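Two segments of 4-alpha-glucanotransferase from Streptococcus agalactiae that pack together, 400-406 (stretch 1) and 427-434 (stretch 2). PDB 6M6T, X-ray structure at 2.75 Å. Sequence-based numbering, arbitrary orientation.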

ATOM      1  N   VAL A 400     -16.782  -3.408  -2.764  1.00 48.47           N
ATOM      2  CA  VAL A 400     -17.438  -2.604  -1.748  1.00 51.92           C
ATOM      3  C   VAL A 400     -18.673  -3.362  -1.289  1.00 58.33           C
ATOM      4  O   VAL A 400     -19.250  -4.151  -2.049  1.00 58.28           O
ATOM      5  N   ILE A 401     -19.077  -3.134  -0.029  1.00 58.42           N
ATOM      6  CA  ILE A 401     -20.185  -3.889   0.571  1.00 58.18           C
ATOM      7  C   ILE A 401     -21.422  -3.828  -0.314  1.00 61.62           C
ATOM      8  O   ILE A 401     -22.112  -4.840  -0.523  1.00 61.54           O
ATOM      9  N   ASN A 402     -21.731  -2.639  -0.839  1.00 56.84           N
ATOM     10  CA  ASN A 402     -22.862  -2.528  -1.745  1.00 54.40           C
ATOM     11  C   ASN A 402     -22.696  -3.437  -2.938  1.00 57.56           C
ATOM     12  O   ASN A 402     -23.687  -3.982  -3.439  1.00 57.19           O
ATOM     13  N   GLY A 403     -21.455  -3.620  -3.393  1.00 57.86           N
ATOM     14  CA  GLY A 403     -21.208  -4.529  -4.501  1.00 59.71           C
ATOM     15  C   GLY A 403     -21.273  -5.990  -4.089  1.00 58.39           C
ATOM     16  O   GLY A 403     -21.882  -6.812  -4.778  1.00 59.81           O
ATOM     17  N   TRP A 404     -20.634  -6.335  -2.965  1.00 61.93           N
ATOM     18  CA  TRP A 404     -20.675  -7.713  -2.471  1.00 60.12           C
ATOM     19  C   TRP A 404     -22.111  -8.196  -2.295  1.00 62.38           C
ATOM     20  O   TRP A 404     -22.433  -9.342  -2.633  1.00 65.88           O
ATOM     21  N   PHE A 405     -23.001  -7.314  -1.823  1.00 60.30           N
ATOM     22  CA  PHE A 405     -24.389  -7.693  -1.590  1.00 59.37           C
ATOM     23  C   PHE A 405     -25.175  -7.978  -2.870  1.00 62.62           C
ATOM     24  O   PHE A 405     -26.207  -8.652  -2.799  1.00 66.00           O
ATOM     25  N   GLU A 406     -24.745  -7.481  -4.033  1.00 65.34           N
ATOM     26  CA  GLU A 406     -25.444  -7.852  -5.263  1.00 58.74           C
ATOM     27  C   GLU A 406     -25.219  -9.318  -5.592  1.00 64.45           C
ATOM     28  O   GLU A 406     -26.162 -10.036  -5.937  1.00 72.64           O
ATOM     29  N   PRO A 427     -29.992   0.958   4.499  1.00 65.38           N
ATOM     30  CA  PRO A 427     -28.944   0.534   3.560  1.00 63.33           C
ATOM     31  C   PRO A 427     -28.026  -0.466   4.244  1.00 52.79           C
ATOM     32  O   PRO A 427     -27.645  -0.284   5.398  1.00 55.01           O
ATOM     33  N   ILE A 428     -27.680  -1.537   3.531  1.00 49.92           N
ATOM     34  CA  ILE A 428     -26.986  -2.638   4.183  1.00 51.94           C
ATOM     35  C   ILE A 428     -25.532  -2.335   4.514  1.00 47.56           C
ATOM     36  O   ILE A 428     -24.892  -3.130   5.210  1.00 49.33           O
ATOM     37  N   THR A 429     -24.980  -1.206   4.073  1.00 45.73           N
ATOM     38  CA  THR A 429     -23.624  -0.884   4.513  1.00 49.77           C
ATOM     39  C   THR A 429     -23.608  -0.555   5.998  1.00 49.75           C
ATOM     40  O   THR A 429     -22.698  -0.966   6.734  1.00 47.50           O
ATOM     41  N   GLU A 430     -24.628   0.173   6.454  1.00 51.28           N
ATOM     42  CA  GLU A 430     -24.802   0.446   7.871  1.00 49.59           C
ATOM     43  C   GLU A 430     -25.129  -0.837   8.644  1.00 51.44           C
ATOM     44  O   GLU A 430     -24.652  -1.028   9.776  1.00 48.09           O
ATOM     45  N   THR A 431     -25.886  -1.754   8.033  1.00 45.62           N
ATOM     46  CA  THR A 431     -26.100  -3.060   8.644  1.00 45.58           C
ATOM     47  C   THR A 431     -24.770  -3.762   8.893  1.00 47.03           C
ATOM     48  O   THR A 431     -24.398  -4.053  10.046  1.00 48.18           O
ATOM     49  N   VAL A 432     -24.039  -4.034   7.804  1.00 46.11           N
ATOM     50  CA  VAL A 432     -22.815  -4.818   7.903  1.00 45.41           C
ATOM     51  C   VAL A 432     -21.865  -4.172   8.895  1.00 44.08           C
ATOM     52  O   VAL A 432     -21.239  -4.861   9.707  1.00 44.90           O
ATOM     53  N   LEU A 433     -21.771  -2.840   8.874  1.00 40.84           N
ATOM     54  CA  LEU A 433     -20.807  -2.164   9.724  1.00 40.74           C
ATOM     55  C   LEU A 433     -21.221  -2.196  11.193  1.00 47.86           C
ATOM     56  O   LEU A 433     -20.353  -2.270  12.084  1.00 45.36           O
ATOM     57  N   ARG A 434     -22.530  -2.160  11.478  1.00 50.17           N
ATOM     58  CA  ARG A 434     -22.966  -2.394  12.854  1.00 50.83           C
ATOM     59  C   ARG A 434     -22.463  -3.746  13.339  1.00 46.38           C
ATOM     60  O   ARG A 434     -21.826  -3.848  14.403  1.00 48.46           O
TER

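The most distinctive feature of this contact is a methyl group set against an aromatic ring: CD1 of Ile428 lies over one face of Phe405, 3.6 Å from the ring centroid and 23° off the ring normal, a CH-pi interaction. The closest approach, 3.3 Å from Ile428 CD1 to Phe405 CE1, is tight for two carbons. Both residues direct their CA-to-CB bonds toward the opposing stretch. Phe405 adopts chi1 t, and Ile428, with chi1 and chi2 both t, is extended enough for its terminal methyl to reach the ring. A flat aromatic surface suits this place because it can receive a methyl group without demanding a polar partner.

No hydrogen bond joins the two stretches, so the contact rests on the fit of side chains, burying 369 Å² in all. At its centre is Ile401, which begins the short helix just after the N-cap residue Val400 and also points toward its partner. The nearest CA atoms of the two stretches are here, Ile401 CA and Thr429 CA, 6.0 Å apart. Ile401 adopts the m, t rotamer. Ile401 CG2 lies 3.8 Å from Val432 CG2, 4.0 Å from Thr429 CG2 and 4.4 Å from Ile428 CG2, and Ile401 CD1 lies 3.9 Å from Val432 CG1 and 4.4 Å from Leu433 CG. A beta-branched residue with one longer arm is well suited to touching several neighbours on a helix surface.

Val432, one helical turn beyond Ile428, likewise points inward. Its chi1 is t, and Val432 CG2 serves two neighbours, meeting Trp404 CZ3 at 4.1 Å as well as Ile401. Trp404, also t, leaves its backbone sideways, but its large indole brings its end nearer to the other stretch; Val432 CG2 approaches the ring obliquely. The indole NE1 is hydrogen-bonded elsewhere in the structure, while the ring carbon CZ3 packs against Val432.

The polar residues take part through contact rather than hydrogen bonding with each other. Thr429, in the p rotamer, offers its CG2 methyl to Ile401, and the same methyl lies 3.6 Å from Asn402 OD1. Its OG1 is hydrogen-bonded elsewhere, as is Asn402 ND2. Threonine thus combines a methyl for packing with a hydroxyl that has its own partner. Asn402, with chi1 m, starts sideways yet brings its amide end closer. By contrast, Glu430 points away, leaving its charged group clear of the apolar contact, and Gly403 makes no contact with the other stretch.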

ATOM      1  CB  VAL A 400     -17.803  -1.206  -2.274  1.00 54.12           C
ATOM      2  CG1 VAL A 400     -16.583  -0.533  -2.889  1.00 53.41           C
ATOM      3  CG2 VAL A 400     -18.955  -1.307  -3.259  1.00 53.23           C
ATOM      4  CB  ILE A 401     -20.502  -3.370   1.990  1.00 54.87           C
ATOM      5  CG1 ILE A 401     -19.362  -3.676   2.955  1.00 50.14           C
ATOM      6  CG2 ILE A 401     -21.817  -3.961   2.507  1.00 50.95           C
ATOM      7  CD1 ILE A 401     -19.445  -2.868   4.209  1.00 47.47           C
ATOM      8  CB  ASN A 402     -23.029  -1.095  -2.205  1.00 58.68           C
ATOM      9  CG  ASN A 402     -23.909  -0.319  -1.286  1.00 68.43           C
ATOM     10  OD1 ASN A 402     -24.790  -0.887  -0.640  1.00 72.80           O
ATOM     11  ND2 ASN A 402     -23.683   0.987  -1.205  1.00 71.74           N
ATOM     12  CB  TRP A 404     -19.894  -7.808  -1.159  1.00 53.00           C
ATOM     13  CG  TRP A 404     -20.303  -8.913  -0.248  1.00 58.22           C
ATOM     14  CD1 TRP A 404     -19.770 -10.168  -0.190  1.00 56.54           C
ATOM     15  CD2 TRP A 404     -21.306  -8.855   0.779  1.00 61.07           C
ATOM     16  NE1 TRP A 404     -20.384 -10.896   0.799  1.00 53.59           N
ATOM     17  CE2 TRP A 404     -21.332 -10.114   1.408  1.00 54.97           C
ATOM     18  CE3 TRP A 404     -22.189  -7.859   1.223  1.00 61.15           C
ATOM     19  CZ2 TRP A 404     -22.213 -10.412   2.450  1.00 50.85           C
ATOM     20  CZ3 TRP A 404     -23.064  -8.158   2.264  1.00 58.30           C
ATOM     21  CH2 TRP A 404     -23.068  -9.428   2.862  1.00 51.94           C
ATOM     22  CB  PHE A 405     -25.116  -6.617  -0.784  1.00 60.91           C
ATOM     23  CG  PHE A 405     -26.388  -7.117  -0.160  1.00 64.21           C
ATOM     24  CD1 PHE A 405     -26.350  -8.136   0.779  1.00 62.13           C
ATOM     25  CD2 PHE A 405     -27.622  -6.609  -0.545  1.00 62.68           C
ATOM     26  CE1 PHE A 405     -27.516  -8.628   1.339  1.00 63.17           C
ATOM     27  CE2 PHE A 405     -28.793  -7.095   0.012  1.00 54.92           C
ATOM     28  CZ  PHE A 405     -28.740  -8.103   0.956  1.00 64.54           C
ATOM     29  CB  GLU A 406     -24.981  -7.008  -6.445  1.00 60.54           C
ATOM     30  CG  GLU A 406     -24.643  -5.565  -6.140  1.00 66.14           C
ATOM     31  CD  GLU A 406     -24.731  -4.700  -7.383  1.00 67.67           C
ATOM     32  OE1 GLU A 406     -25.242  -5.207  -8.415  1.00 67.73           O
ATOM     33  OE2 GLU A 406     -24.290  -3.524  -7.331  1.00 66.24           O
ATOM     34  CB  PRO A 427     -28.214   1.842   3.209  1.00 59.71           C
ATOM     35  CG  PRO A 427     -29.059   2.953   3.768  1.00 62.95           C
ATOM     36  CD  PRO A 427     -29.830   2.366   4.905  1.00 65.28           C
ATOM     37  CB  ILE A 428     -27.085  -3.920   3.330  1.00 58.24           C
ATOM     38  CG1 ILE A 428     -26.759  -5.138   4.197  1.00 48.65           C
ATOM     39  CG2 ILE A 428     -26.170  -3.828   2.093  1.00 53.65           C
ATOM     40  CD1 ILE A 428     -27.445  -6.362   3.793  1.00 55.40           C
ATOM     41  CB  THR A 429     -23.060   0.278   3.709  1.00 54.00           C
ATOM     42  OG1 THR A 429     -23.961   1.392   3.791  1.00 54.05           O
ATOM     43  CG2 THR A 429     -22.855  -0.131   2.255  1.00 54.78           C
ATOM     44  CB  GLU A 430     -25.886   1.527   8.034  1.00 57.54           C
ATOM     45  CG  GLU A 430     -25.363   2.975   7.845  1.00 57.28           C
ATOM     46  CD  GLU A 430     -26.369   3.949   7.232  1.00 68.72           C
ATOM     47  OE1 GLU A 430     -25.973   5.110   6.953  1.00 73.59           O
ATOM     48  OE2 GLU A 430     -27.542   3.562   7.016  1.00 71.64           O
ATOM     49  CB  THR A 431     -26.991  -3.930   7.751  1.00 50.27           C
ATOM     50  OG1 THR A 431     -28.070  -3.154   7.212  1.00 45.99           O
ATOM     51  CG2 THR A 431     -27.568  -5.105   8.553  1.00 51.05           C
ATOM     52  CB  VAL A 432     -22.166  -4.994   6.513  1.00 50.56           C
ATOM     53  CG1 VAL A 432     -20.784  -5.667   6.630  1.00 42.57           C
ATOM     54  CG2 VAL A 432     -23.070  -5.803   5.601  1.00 51.19           C
ATOM     55  CB  LEU A 433     -20.629  -0.737   9.231  1.00 45.44           C
ATOM     56  CG  LEU A 433     -19.719  -0.599   8.020  1.00 42.85           C
ATOM     57  CD1 LEU A 433     -19.956   0.731   7.350  1.00 47.98           C
ATOM     58  CD2 LEU A 433     -18.294  -0.694   8.492  1.00 40.93           C
ATOM     59  CB  ARG A 434     -24.495  -2.305  12.964  1.00 48.05           C
ATOM     60  CG  ARG A 434     -25.031  -0.876  12.970  1.00 49.87           C
ATOM     61  CD  ARG A 434     -25.996  -0.646  14.137  1.00 59.09           C
ATOM     62  NE  ARG A 434     -26.140   0.774  14.458  1.00 58.89           N
ATOM     63  CZ  ARG A 434     -26.723   1.654  13.658  1.00 49.31           C
ATOM     64  NH1 ARG A 434     -27.233   1.255  12.505  1.00 47.78           N
ATOM     65  NH2 ARG A 434     -26.810   2.925  14.018  1.00 53.53           N
TER